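Local atomic coordinates of response regulator receiver protein (PDB entry 2RDM), a protein that probably serves as the receiver of a two-component signalling pathway, switching state when phosphorylated. Residues V83-H88 and L104-T109. The protein carries 1 engineered substitution. Residues are numbered along the deposited sequence; the frame is centred on the assembly and turned at random.
Sequences VYISGH and LEKPFT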
loop_
_atom_site.group_PDB
_atom_site.type_symbol
_atom_site.label_atom_id
_atom_site.label_comp_id
_atom_site.label_asym_id
_atom_site.label_seq_id
_atom_site.Cartn_x
_atom_site.Cartn_y
_atom_site.Cartn_z
ATOM N N VAL A 83 -1.465 -15.970 -8.563
ATOM C CA VAL A 83 -1.121 -15.245 -9.787
ATOM C C VAL A 83 -1.887 -15.883 -10.934
ATOM O O VAL A 83 -1.707 -17.071 -11.219
ATOM C CB VAL A 83 0.391 -15.292 -10.112
ATOM C CG1 VAL A 83 0.702 -14.516 -11.403
ATOM C CG2 VAL A 83 1.237 -14.709 -8.950
ATOM N N TYR A 84 -2.689 -15.081 -11.622
ATOM C CA TYR A 84 -3.384 -15.541 -12.821
ATOM C C TYR A 84 -2.569 -15.225 -14.058
ATOM O O TYR A 84 -1.927 -14.180 -14.132
ATOM C CB TYR A 84 -4.730 -14.849 -12.964
ATOM C CG TYR A 84 -5.693 -14.970 -11.788
ATOM C CD1 TYR A 84 -6.431 -16.140 -11.576
ATOM C CD2 TYR A 84 -5.873 -13.903 -10.904
ATOM C CE1 TYR A 84 -7.329 -16.234 -10.521
ATOM C CE2 TYR A 84 -6.771 -13.985 -9.840
ATOM C CZ TYR A 84 -7.469 -15.161 -9.638
ATOM O OH TYR A 84 -8.376 -15.228 -8.635
ATOM N N ILE A 85 -2.642 -16.098 -15.064
ATOM C CA ILE A 85 -1.922 -15.907 -16.324
ATOM C C ILE A 85 -2.933 -15.956 -17.467
ATOM O O ILE A 85 -3.546 -16.997 -17.689
ATOM C CB ILE A 85 -0.861 -17.019 -16.558
ATOM C CG1 ILE A 85 0.151 -17.109 -15.407
ATOM C CG2 ILE A 85 -0.174 -16.854 -17.913
ATOM C CD1 ILE A 85 0.879 -15.848 -15.058
ATOM N N SER A 86 -3.010 -14.858 -18.186
ATOM C CA SER A 86 -3.988 -14.765 -19.224
ATOM C C SER A 86 -3.491 -14.296 -20.526
ATOM O O SER A 86 -2.562 -13.571 -20.605
ATOM C CB SER A 86 -5.136 -13.924 -18.794
ATOM O OG SER A 86 -4.838 -12.597 -19.027
ATOM N N GLY A 87 -4.152 -14.737 -21.592
ATOM C CA GLY A 87 -3.825 -14.287 -22.932
ATOM C C GLY A 87 -4.403 -12.919 -23.242
ATOM O O GLY A 87 -3.669 -11.984 -23.567
ATOM N N HIS A 88 -5.722 -12.803 -23.140
ATOM C CA HIS A 88 -6.438 -11.670 -23.713
ATOM C C HIS A 88 -7.113 -10.837 -22.628
ATOM O O HIS A 88 -6.611 -9.782 -22.239
ATOM C CB HIS A 88 -7.475 -12.150 -24.729
ATOM C CG HIS A 88 -6.887 -12.891 -25.889
ATOM N ND1 HIS A 88 -6.391 -12.252 -27.006
ATOM C CD2 HIS A 88 -6.715 -14.216 -26.107
ATOM C CE1 HIS A 88 -5.939 -13.152 -27.861
ATOM N NE2 HIS A 88 -6.124 -14.352 -27.340
ATOM N N LEU A 104 -1.316 -11.439 -14.655
ATOM C CA LEU A 104 -0.320 -11.113 -15.660
ATOM C C LEU A 104 -0.912 -11.389 -17.037
ATOM O O LEU A 104 -1.328 -12.504 -17.315
ATOM C CB LEU A 104 0.930 -11.958 -15.449
ATOM C CG LEU A 104 1.610 -11.931 -14.072
ATOM C CD1 LEU A 104 2.836 -12.819 -14.092
ATOM C CD2 LEU A 104 1.983 -10.520 -13.678
ATOM N N GLU A 105 -0.970 -10.375 -17.891
ATOM C CA GLU A 105 -1.486 -10.586 -19.240
ATOM C C GLU A 105 -0.357 -10.602 -20.259
ATOM O O GLU A 105 0.524 -9.741 -20.237
ATOM C CB GLU A 105 -2.585 -9.577 -19.609
ATOM C CG GLU A 105 -2.250 -8.105 -19.383
ATOM C CD GLU A 105 -3.425 -7.167 -19.686
ATOM O OE1 GLU A 105 -3.434 -6.037 -19.144
ATOM O OE2 GLU A 105 -4.334 -7.551 -20.461
ATOM N N LYS A 106 -0.388 -11.604 -21.133
ATOM C CA LYS A 106 0.615 -11.773 -22.184
ATOM C C LYS A 106 0.659 -10.544 -23.102
ATOM O O LYS A 106 -0.391 -10.007 -23.456
ATOM C CB LYS A 106 0.335 -13.055 -22.976
ATOM C CG LYS A 106 0.472 -14.316 -22.134
ATOM C CD LYS A 106 -0.064 -15.528 -22.865
ATOM C CE LYS A 106 -0.150 -16.720 -21.945
ATOM N NZ LYS A 106 -0.945 -17.802 -22.577
ATOM N N PRO A 107 1.872 -10.065 -23.448
ATOM C CA PRO A 107 3.159 -10.619 -23.030
ATOM C C PRO A 107 3.626 -10.099 -21.667
ATOM O O PRO A 107 3.352 -8.952 -21.304
ATOM C CB PRO A 107 4.110 -10.136 -24.122
ATOM C CG PRO A 107 3.520 -8.844 -24.584
ATOM C CD PRO A 107 2.042 -8.890 -24.325
ATOM N N PHE A 108 4.300 -10.969 -20.924
ATOM C CA PHE A 108 5.012 -10.579 -19.712
ATOM C C PHE A 108 6.313 -11.349 -19.661
ATOM O O PHE A 108 6.469 -12.368 -20.342
ATOM C CB PHE A 108 4.161 -10.802 -18.443
ATOM C CG PHE A 108 3.696 -12.213 -18.259
ATOM C CD1 PHE A 108 4.475 -13.124 -17.548
ATOM C CD2 PHE A 108 2.469 -12.630 -18.768
ATOM C CE1 PHE A 108 4.052 -14.439 -17.387
ATOM C CE2 PHE A 108 2.037 -13.936 -18.597
ATOM C CZ PHE A 108 2.834 -14.838 -17.910
ATOM N N THR A 109 7.247 -10.875 -18.845
ATOM C CA THR A 109 8.576 -11.443 -18.814
ATOM C C THR A 109 8.726 -12.407 -17.653
ATOM O O THR A 109 7.896 -12.438 -16.745
ATOM C CB THR A 109 9.627 -10.348 -18.661
ATOM O OG1 THR A 109 9.466 -9.730 -17.381
ATOM C CG2 THR A 109 9.444 -9.297 -19.755
#
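At the C-terminal strand ends of a CheY-like receiver's parallel sheet, strand 82-86 pairs with 102-105, an outermost strand within this chain, Ile85 lying beside Leu104 and Ser86 beside Glu105. Three backbone hydrogen bonds join them: Leu104 N to Tyr84 O (2.9 Å), Ser86 N to Leu104 O (3.0 Å) and Lys106 N to Ser86 O (3.0 Å), the last carrying the pairing beyond the strand. Branched aliphatic residues suit the buried face: Val83 and Leu104 meet helix 110-122, and Ile85 reaches Phe21 of helix 15-27. In one of its two conformers Ile85 runs side by side with Leu104, CD1 against CD1 at 3.7 Å, and CG1 of Val83, anti to its backbone N (chi1 -180°), meets Leu104 CG at 3.8 Å. In that conformer Phe108 brings its ring tip close, CZ lying 3.6 Å from Ile85 CD1, while Leu104 CB lies over one ring face near the rim. In CheY-like receivers a Ser or Thr ending the fourth strand and a Lys after the fifth, followed by a cis-proline, flank the phosphoacceptor; Ser86, Lys106 and Pro107 match this pattern, and Asp57 is the predicted phosphorylation site. Small Ser86 sets OG 3.8 Å from Glu105 CB, where the hydroxyl is buried without a partner in this unphosphorylated model. The long, extended chain of Lys106 passes Ser86 O and puts CE 4.0 Å from Ile85 CG2; an alanine here would probably leave that methyl less covered and the predicted site without this amine. A glycerol, probably from the crystallisation liquor, hydrogen-bonds to Ile85 O and Gly87 N.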